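Local coordinates for cytosolic IMP-GMP specific 5'-nucleotidase (Legionella pneumophila subsp. pneumophila, PDB 4OHF) that catalyses the magnesium-dependent breakdown of selected nucleoside 5'-monophosphates, notably IMP and GMP, and is an allosterically regulated cytosolic nucleotidase, at the interface of chains A and B and the interface of chains A and C. Coordinates in Å, arbitrary orientation; residue numbers count along the deposited sequence, not the author numbering. Chains: chain A/B/C, Cytosolic IMP-GMP specific 5'-nucleotidase.

Contact 1: the interface of chains A and B. Residues chain A 7-9, 327, 330-331, 334, 410, 430, 449; chain B 453-455.
This is a knob-into-pocket interface between two copies of a HAD-like cytosolic nucleotidase II. A loop near the C-terminus of chain B plugs a largely aromatic pocket on chain A and so probably helps hold the two subunits of the deposited assembly together. The two chains do not meet through exact two-fold symmetry. B:His455 is the knob, with 144 Å² of its surface hidden by chain A. Its CG is wedged between the backbone N and carbonyl carbon (chi1 63°), a turn that sends the ring into the pocket. The imidazole is pinned along its edge. ND1 meets A:Tyr430 OH, the phenol hydroxyl, at 2.9 Å in a hydrogen bond in which either group could be the donor. The bond lies in the plane of the imidazole, and ND1 also lies in the plane of the tyrosine ring, at its rim. A:Tyr430 has a similar first torsion (chi1 62°), which turns its hydroxyl toward the imidazole. A:Phe7 CB packs on one face of the tyrosine ring, offset toward the rim, and probably helps position it. A:Phe7 also turns a face to the histidine. B:His455 CB stands over the centre of that ring, 3.5 Å from its centroid, as a CH-pi contact. A:Phe410 receives the far end of the imidazole: CE1 stands over the centre of the A:Phe410 ring, with A:Phe410 CG 3.4 Å from B:His455 CE1. Helix 327-364 supplies aliphatic packing. A:Ile331 CD1 touches B:His455 CD2 at 3.5 Å, and A:Leu327 CD2 lies over one face of the imidazole, toward its rim. A:Glu330 OE1 is 4.4 Å from B:His455 NE2. This is not a salt bridge, but a carboxylate so near might favour the protonated imidazole. B:Ala454 fits its methyl CB beside the A:Asn449 side-chain amide, with ND2 at 3.3 Å. B:Leu453 lays CD1 alongside A:Phe410 CB, 3.5 Å away.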
ATOM      1  N   PHE A   7     -23.537  28.652   0.809  1.00 39.96           N
ATOM      2  CA  PHE A   7     -24.107  27.307   0.889  1.00 40.86           C
ATOM      3  C   PHE A   7     -23.461  26.452   1.969  1.00 39.75           C
ATOM      4  O   PHE A   7     -22.247  26.308   2.016  1.00 41.61           O
ATOM      5  CB  PHE A   7     -23.992  26.659  -0.490  1.00 41.98           C
ATOM      6  CG  PHE A   7     -24.441  27.565  -1.599  1.00 40.15           C
ATOM      7  CD1 PHE A   7     -25.787  27.891  -1.745  1.00 39.93           C
ATOM      8  CD2 PHE A   7     -23.509  28.167  -2.433  1.00 39.20           C
ATOM      9  CE1 PHE A   7     -26.195  28.809  -2.709  1.00 41.38           C
ATOM     10  CE2 PHE A   7     -23.906  29.086  -3.396  1.00 39.44           C
ATOM     11  CZ  PHE A   7     -25.248  29.409  -3.535  1.00 40.53           C
ATOM     12  N   VAL A   8     -24.286  25.866   2.825  1.00 40.82           N
ATOM     13  CA  VAL A   8     -23.794  25.070   3.955  1.00 39.66           C
ATOM     14  C   VAL A   8     -23.893  23.561   3.802  1.00 40.38           C
ATOM     15  O   VAL A   8     -24.939  23.031   3.459  1.00 42.18           O
ATOM     16  CB  VAL A   8     -24.554  25.453   5.243  1.00 37.44           C
ATOM     17  CG1 VAL A   8     -23.796  24.965   6.461  1.00 36.04           C
ATOM     18  CG2 VAL A   8     -24.794  26.973   5.288  1.00 33.08           C
ATOM     19  N   ASN A   9     -22.794  22.871   4.074  1.00 41.62           N
ATOM     20  CA  ASN A   9     -22.762  21.416   3.997  1.00 42.66           C
ATOM     21  C   ASN A   9     -22.761  20.883   5.415  1.00 43.84           C
ATOM     22  O   ASN A   9     -23.418  19.888   5.720  1.00 42.83           O
ATOM     23  CB  ASN A   9     -21.496  20.931   3.286  1.00 43.19           C
ATOM     24  CG  ASN A   9     -21.496  21.248   1.803  1.00 42.28           C
ATOM     25  OD1 ASN A   9     -22.530  21.192   1.143  1.00 43.52           O
ATOM     26  ND2 ASN A   9     -20.326  21.564   1.270  1.00 43.87           N
ATOM     27  N   LEU A 327     -19.644  28.781  -9.794  1.00 45.61           N
ATOM     28  CA  LEU A 327     -21.015  28.765  -9.289  1.00 47.05           C
ATOM     29  C   LEU A 327     -21.892  29.799  -9.968  1.00 46.67           C
ATOM     30  O   LEU A 327     -23.071  29.538 -10.229  1.00 46.55           O
ATOM     31  CB  LEU A 327     -21.054  29.017  -7.784  1.00 47.30           C
ATOM     32  CG  LEU A 327     -20.940  27.805  -6.871  1.00 48.47           C
ATOM     33  CD1 LEU A 327     -21.104  28.276  -5.442  1.00 49.01           C
ATOM     34  CD2 LEU A 327     -22.000  26.793  -7.209  1.00 48.19           C
ATOM     35  N   GLU A 330     -23.205  28.367 -13.108  1.00 48.97           N
ATOM     36  CA  GLU A 330     -24.007  27.194 -12.801  1.00 47.87           C
ATOM     37  C   GLU A 330     -25.365  27.602 -12.254  1.00 45.15           C
ATOM     38  O   GLU A 330     -26.376  27.072 -12.685  1.00 41.53           O
ATOM     39  CB  GLU A 330     -23.304  26.302 -11.777  1.00 52.56           C
ATOM     40  CG  GLU A 330     -22.238  25.379 -12.330  1.00 55.66           C
ATOM     41  CD  GLU A 330     -22.749  23.982 -12.607  1.00 56.69           C
ATOM     42  OE1 GLU A 330     -23.563  23.466 -11.807  1.00 58.06           O
ATOM     43  OE2 GLU A 330     -22.315  23.392 -13.617  1.00 57.89           O
ATOM     44  N   ILE A 331     -25.385  28.539 -11.307  1.00 44.14           N
ATOM     45  CA  ILE A 331     -26.647  28.974 -10.712  1.00 44.38           C
ATOM     46  C   ILE A 331     -27.529  29.613 -11.784  1.00 46.11           C
ATOM     47  O   ILE A 331     -28.648  29.151 -12.047  1.00 45.37           O
ATOM     48  CB  ILE A 331     -26.429  29.996  -9.558  1.00 44.61           C
ATOM     49  CG1 ILE A 331     -25.397  29.475  -8.556  1.00 43.59           C
ATOM     50  CG2 ILE A 331     -27.737  30.247  -8.823  1.00 43.55           C
ATOM     51  CD1 ILE A 331     -25.667  28.109  -8.040  1.00 43.65           C
ATOM     52  N   GLN A 334     -29.105  27.239 -13.986  1.00 51.86           N
ATOM     53  CA  GLN A 334     -30.119  26.423 -13.340  1.00 55.22           C
ATOM     54  C   GLN A 334     -31.392  27.241 -13.150  1.00 56.15           C
ATOM     55  O   GLN A 334     -32.504  26.719 -13.228  1.00 55.50           O
ATOM     56  CB  GLN A 334     -29.580  25.896 -12.006  1.00 56.78           C
ATOM     57  CG  GLN A 334     -28.348  24.996 -12.204  1.00 58.16           C
ATOM     58  CD  GLN A 334     -27.979  24.190 -10.974  1.00 59.42           C
ATOM     59  OE1 GLN A 334     -27.179  23.245 -11.052  1.00 59.16           O
ATOM     60  NE2 GLN A 334     -28.556  24.557  -9.827  1.00 59.75           N
ATOM     61  N   PHE A 410     -21.428  20.243 -11.216  1.00 51.61           N
ATOM     62  CA  PHE A 410     -21.813  19.492 -10.030  1.00 51.77           C
ATOM     63  C   PHE A 410     -22.606  18.215 -10.315  1.00 52.58           C
ATOM     64  O   PHE A 410     -22.867  17.424  -9.407  1.00 50.42           O
ATOM     65  CB  PHE A 410     -22.626  20.404  -9.095  1.00 51.81           C
ATOM     66  CG  PHE A 410     -21.812  21.478  -8.420  1.00 50.76           C
ATOM     67  CD1 PHE A 410     -21.310  21.287  -7.131  1.00 50.16           C
ATOM     68  CD2 PHE A 410     -21.549  22.684  -9.066  1.00 50.21           C
ATOM     69  CE1 PHE A 410     -20.560  22.279  -6.490  1.00 49.06           C
ATOM     70  CE2 PHE A 410     -20.800  23.685  -8.431  1.00 49.87           C
ATOM     71  CZ  PHE A 410     -20.306  23.480  -7.143  1.00 49.13           C
ATOM     72  N   TYR A 430     -19.556  26.780   1.176  1.00 43.36           N
ATOM     73  CA  TYR A 430     -18.939  27.190  -0.074  1.00 44.76           C
ATOM     74  C   TYR A 430     -19.730  28.332  -0.693  1.00 46.01           C
ATOM     75  O   TYR A 430     -20.943  28.465  -0.474  1.00 45.79           O
ATOM     76  CB  TYR A 430     -18.818  26.013  -1.051  1.00 44.17           C
ATOM     77  CG  TYR A 430     -20.114  25.365  -1.491  1.00 44.00           C
ATOM     78  CD1 TYR A 430     -20.854  24.566  -0.626  1.00 42.99           C
ATOM     79  CD2 TYR A 430     -20.565  25.491  -2.802  1.00 44.96           C
ATOM     80  CE1 TYR A 430     -21.999  23.903  -1.061  1.00 41.83           C
ATOM     81  CE2 TYR A 430     -21.705  24.827  -3.239  1.00 43.39           C
ATOM     82  CZ  TYR A 430     -22.408  24.032  -2.363  1.00 42.33           C
ATOM     83  OH  TYR A 430     -23.492  23.325  -2.810  1.00 44.52           O
ATOM     84  N   ASN A 449     -28.741  22.688   5.301  1.00 71.54           N
ATOM     85  CA  ASN A 449     -30.136  22.586   4.900  1.00 74.86           C
ATOM     86  C   ASN A 449     -30.760  21.317   5.453  1.00 76.50           C
ATOM     87  O   ASN A 449     -30.184  20.231   5.386  1.00 76.28           O
ATOM     88  CB  ASN A 449     -30.237  22.599   3.372  1.00 76.78           C
ATOM     89  CG  ASN A 449     -28.982  22.050   2.705  1.00 79.31           C
ATOM     90  OD1 ASN A 449     -28.711  20.844   2.743  1.00 80.14           O
ATOM     91  ND2 ASN A 449     -28.196  22.943   2.111  1.00 79.77           N
TER
ATOM     92  N   LEU B 453     -28.644  19.682  -4.277  1.00 60.63           N
ATOM     93  CA  LEU B 453     -27.386  20.178  -3.753  1.00 58.98           C
ATOM     94  C   LEU B 453     -27.664  21.457  -2.973  1.00 58.50           C
ATOM     95  O   LEU B 453     -28.615  22.170  -3.279  1.00 59.99           O
ATOM     96  CB  LEU B 453     -26.444  20.475  -4.914  1.00 59.45           C
ATOM     97  CG  LEU B 453     -25.995  19.272  -5.733  1.00 58.93           C
ATOM     98  CD1 LEU B 453     -25.284  19.734  -6.994  1.00 58.79           C
ATOM     99  CD2 LEU B 453     -25.082  18.413  -4.877  1.00 61.14           C
ATOM    100  N   ALA B 454     -26.835  21.754  -1.978  1.00 56.92           N
ATOM    101  CA  ALA B 454     -27.019  22.947  -1.156  1.00 55.76           C
ATOM    102  C   ALA B 454     -27.237  24.221  -1.972  1.00 55.90           C
ATOM    103  O   ALA B 454     -27.942  25.124  -1.527  1.00 56.39           O
ATOM    104  CB  ALA B 454     -25.834  23.120  -0.199  1.00 54.94           C
ATOM    105  N   HIS B 455     -26.649  24.309  -3.162  1.00 56.17           N
ATOM    106  CA  HIS B 455     -26.862  25.508  -3.970  1.00 57.74           C
ATOM    107  C   HIS B 455     -28.091  25.386  -4.879  1.00 59.63           C
ATOM    108  O   HIS B 455     -28.474  26.353  -5.537  1.00 60.40           O
ATOM    109  CB  HIS B 455     -25.610  25.872  -4.795  1.00 55.77           C
ATOM    110  CG  HIS B 455     -25.211  24.841  -5.807  1.00 53.78           C
ATOM    111  ND1 HIS B 455     -24.495  23.709  -5.479  1.00 51.52           N
ATOM    112  CD2 HIS B 455     -25.418  24.780  -7.145  1.00 52.16           C
ATOM    113  CE1 HIS B 455     -24.280  22.997  -6.572  1.00 51.99           C
ATOM    114  NE2 HIS B 455     -24.829  23.624  -7.597  1.00 51.47           N
TER

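Contact 2: the interface of chains A and C. Residues chain A 212, 244, 258, 266-267, 280; chain C 256, 258, 266-269.
Strands 267-269 of chains A and C meet in an antiparallel bridge at Met267, where each backbone N donates to the O of the other chain, A:Met267 N to C:Met267 O at 2.5 Å and C:Met267 N to A:Met267 O likewise. Both bonds lie in the carbonyl plane of the acceptor. A two-fold axis relates the chains, so the side-chain contacts recur with A and C swapped. Beside the bridge, A:Gln280 and C:Asn269 meet tip to tip through their amides. C:Asn269 ND2 donates to A:Gln280 OE1 at 3.0 Å. A:Gln280 NE2 returns a nearly straight bond to C:Asn269 OD1 at 2.6 Å (171° at H). Each donor lies on a lone pair of its acceptor, and the amides are nearly coplanar, 27° apart. The two hydrogen bonds hold both amides in a fixed rotation. A:Gln280 reaches out extended, with CG anti to the backbone N (chi1 -171°). A:Met267 crosses C:Asn269 at about a right angle. Its chain bends at chi3, which brings the methyl over to the asparagine amide, and A:Met267 CE lies 3.3 Å from C:Asn269 CG. A:Met267 CE also lies 3.8 Å from C:Leu258 CD2. A:Leu258 and C:Leu258 point at each other tip to tip near the symmetry axis. At the rim, A:Glu212 approaches C:Asn269 with its carboxylate turned almost perpendicular to the amide. C:Arg256 bends at chi3 and lays one guanidinium face against A:Leu244, whose CD1 sits over the centre of that group, while CD2 lies 3.8 Å from C:Arg256 NH2.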
ATOM      1  N   GLU A 212       5.401  33.717  -3.566  1.00 55.29           N
ATOM      2  CA  GLU A 212       6.526  34.362  -2.907  1.00 57.01           C
ATOM      3  C   GLU A 212       6.061  35.682  -2.282  1.00 56.45           C
ATOM      4  O   GLU A 212       5.051  36.252  -2.698  1.00 57.61           O
ATOM      5  CB  GLU A 212       7.630  34.613  -3.944  1.00 59.79           C
ATOM      6  CG  GLU A 212       8.961  35.041  -3.358  1.00 64.67           C
ATOM      7  CD  GLU A 212      10.144  34.383  -4.057  1.00 68.28           C
ATOM      8  OE1 GLU A 212      11.302  34.670  -3.658  1.00 69.80           O
ATOM      9  OE2 GLU A 212       9.911  33.580  -4.997  1.00 69.94           O
ATOM     10  N   LEU A 244       4.983  31.234   0.548  1.00 44.03           N
ATOM     11  CA  LEU A 244       5.620  29.982   0.123  1.00 45.21           C
ATOM     12  C   LEU A 244       5.191  28.917   1.120  1.00 45.22           C
ATOM     13  O   LEU A 244       6.001  28.111   1.590  1.00 46.28           O
ATOM     14  CB  LEU A 244       7.148  30.092   0.137  1.00 45.21           C
ATOM     15  CG  LEU A 244       7.879  30.656  -1.083  1.00 46.31           C
ATOM     16  CD1 LEU A 244       9.364  30.728  -0.761  1.00 45.92           C
ATOM     17  CD2 LEU A 244       7.645  29.784  -2.308  1.00 45.21           C
ATOM     18  N   LEU A 258       9.823  30.162   8.685  1.00 46.35           N
ATOM     19  CA  LEU A 258      10.948  31.070   8.550  1.00 47.65           C
ATOM     20  C   LEU A 258      10.384  32.457   8.784  1.00 47.94           C
ATOM     21  O   LEU A 258       9.363  32.822   8.203  1.00 47.28           O
ATOM     22  CB  LEU A 258      11.563  30.983   7.157  1.00 47.53           C
ATOM     23  CG  LEU A 258      12.173  29.622   6.822  1.00 49.51           C
ATOM     24  CD1 LEU A 258      12.868  29.724   5.483  1.00 49.70           C
ATOM     25  CD2 LEU A 258      13.157  29.186   7.900  1.00 47.30           C
ATOM     26  N   THR A 266      15.064  39.288   3.909  1.00 61.82           N
ATOM     27  CA  THR A 266      15.896  38.202   4.423  1.00 59.03           C
ATOM     28  C   THR A 266      15.120  37.444   5.499  1.00 57.07           C
ATOM     29  O   THR A 266      14.144  37.967   6.048  1.00 54.88           O
ATOM     30  CB  THR A 266      17.206  38.739   5.028  1.00 59.57           C
ATOM     31  OG1 THR A 266      16.918  39.452   6.241  1.00 59.75           O
ATOM     32  CG2 THR A 266      17.904  39.662   4.038  1.00 55.35           C
ATOM     33  N   MET A 267      15.558  36.223   5.805  1.00 54.08           N
ATOM     34  CA  MET A 267      14.871  35.395   6.792  1.00 51.61           C
ATOM     35  C   MET A 267      15.768  34.800   7.866  1.00 50.49           C
ATOM     36  O   MET A 267      16.966  34.619   7.664  1.00 51.42           O
ATOM     37  CB  MET A 267      14.150  34.250   6.087  1.00 51.18           C
ATOM     38  CG  MET A 267      13.225  34.680   4.977  1.00 50.74           C
ATOM     39  SD  MET A 267      12.748  33.249   3.995  1.00 53.24           S
ATOM     40  CE  MET A 267      14.028  33.311   2.705  1.00 48.55           C
ATOM     41  N   GLN A 280       7.523  32.379   6.156  1.00 45.59           N
ATOM     42  CA  GLN A 280       7.660  31.562   4.960  1.00 44.86           C
ATOM     43  C   GLN A 280       7.596  30.090   5.416  1.00 42.47           C
ATOM     44  O   GLN A 280       8.008  29.772   6.524  1.00 42.32           O
ATOM     45  CB  GLN A 280       8.995  31.868   4.269  1.00 43.43           C
ATOM     46  CG  GLN A 280       9.120  31.229   2.910  1.00 47.77           C
ATOM     47  CD  GLN A 280      10.351  31.678   2.143  1.00 49.71           C
ATOM     48  OE1 GLN A 280      10.534  32.876   1.872  1.00 46.69           O
ATOM     49  NE2 GLN A 280      11.200  30.712   1.772  1.00 48.00           N
TER
ATOM     50  N   ARG C 256      13.502  23.303  -0.788  1.00 46.24           N
ATOM     51  CA  ARG C 256      14.424  24.283  -1.347  1.00 49.33           C
ATOM     52  C   ARG C 256      15.619  24.682  -0.487  1.00 48.49           C
ATOM     53  O   ARG C 256      15.628  24.514   0.733  1.00 47.65           O
ATOM     54  CB  ARG C 256      13.663  25.552  -1.777  1.00 54.86           C
ATOM     55  CG  ARG C 256      12.871  26.278  -0.666  1.00 63.85           C
ATOM     56  CD  ARG C 256      12.626  27.773  -1.007  1.00 70.14           C
ATOM     57  NE  ARG C 256      12.080  27.980  -2.355  1.00 75.46           N
ATOM     58  CZ  ARG C 256      10.891  27.538  -2.770  1.00 77.87           C
ATOM     59  NH1 ARG C 256      10.491  27.777  -4.016  1.00 78.42           N
ATOM     60  NH2 ARG C 256      10.094  26.861  -1.943  1.00 78.76           N
ATOM     61  N   LEU C 258      18.371  27.487   0.980  1.00 47.56           N
ATOM     62  CA  LEU C 258      18.304  28.828   1.535  1.00 47.39           C
ATOM     63  C   LEU C 258      19.756  29.251   1.680  1.00 47.01           C
ATOM     64  O   LEU C 258      20.587  28.496   2.168  1.00 47.42           O
ATOM     65  CB  LEU C 258      17.597  28.822   2.895  1.00 48.41           C
ATOM     66  CG  LEU C 258      16.073  28.640   2.831  1.00 49.06           C
ATOM     67  CD1 LEU C 258      15.480  28.542   4.222  1.00 48.79           C
ATOM     68  CD2 LEU C 258      15.471  29.825   2.097  1.00 49.97           C
ATOM     69  N   THR C 266      21.472  35.367   8.832  1.00 60.43           N
ATOM     70  CA  THR C 266      20.219  35.603   8.133  1.00 57.82           C
ATOM     71  C   THR C 266      20.231  34.817   6.827  1.00 56.53           C
ATOM     72  O   THR C 266      21.295  34.463   6.319  1.00 56.29           O
ATOM     73  CB  THR C 266      20.019  37.107   7.832  1.00 58.85           C
ATOM     74  OG1 THR C 266      21.043  37.564   6.935  1.00 57.93           O
ATOM     75  CG2 THR C 266      20.073  37.919   9.132  1.00 58.42           C
ATOM     76  N   MET C 267      19.053  34.541   6.278  1.00 53.40           N
ATOM     77  CA  MET C 267      18.980  33.773   5.047  1.00 51.96           C
ATOM     78  C   MET C 267      18.139  34.432   3.956  1.00 50.86           C
ATOM     79  O   MET C 267      17.278  35.280   4.223  1.00 50.42           O
ATOM     80  CB  MET C 267      18.425  32.376   5.347  1.00 51.54           C
ATOM     81  CG  MET C 267      19.103  31.680   6.518  1.00 53.06           C
ATOM     82  SD  MET C 267      18.302  30.116   6.942  1.00 53.84           S
ATOM     83  CE  MET C 267      16.923  30.684   7.920  1.00 50.49           C
ATOM     84  N   THR C 268      18.409  34.038   2.718  1.00 48.56           N
ATOM     85  CA  THR C 268      17.668  34.548   1.578  1.00 48.96           C
ATOM     86  C   THR C 268      17.305  33.362   0.692  1.00 47.89           C
ATOM     87  O   THR C 268      18.039  32.377   0.643  1.00 47.31           O
ATOM     88  CB  THR C 268      18.507  35.522   0.744  1.00 48.78           C
ATOM     89  OG1 THR C 268      19.372  34.781  -0.118  1.00 48.55           O
ATOM     90  CG2 THR C 268      19.350  36.395   1.643  1.00 50.34           C
ATOM     91  N   ASN C 269      16.168  33.444   0.008  1.00 47.66           N
ATOM     92  CA  ASN C 269      15.757  32.360  -0.877  1.00 48.01           C
ATOM     93  C   ASN C 269      16.772  32.309  -1.999  1.00 49.29           C
ATOM     94  O   ASN C 269      17.354  33.332  -2.359  1.00 49.35           O
ATOM     95  CB  ASN C 269      14.364  32.607  -1.462  1.00 46.08           C
ATOM     96  CG  ASN C 269      13.268  32.477  -0.434  1.00 44.54           C
ATOM     97  OD1 ASN C 269      13.245  31.526   0.337  1.00 46.23           O
ATOM     98  ND2 ASN C 269      12.349  33.424  -0.424  1.00 43.49           N
TER

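Contact 1 and contact 2 lie about 40 Å apart, measured between the centres of their C-alpha atoms, and share no residue. Chain A is the partner common to both. On chain A, contact 1 draws on strands 6-8 and 429-431 and helix 327-364, while contact 2 draws on strands 257-260, 267-269 and 277-281. The joint at contact 1 is not exactly two-fold and that at contact 2 is, so the two could together extend the assembly beyond a dimer and link its four copies. The structure alone does not prove that this tetramer forms in the cell.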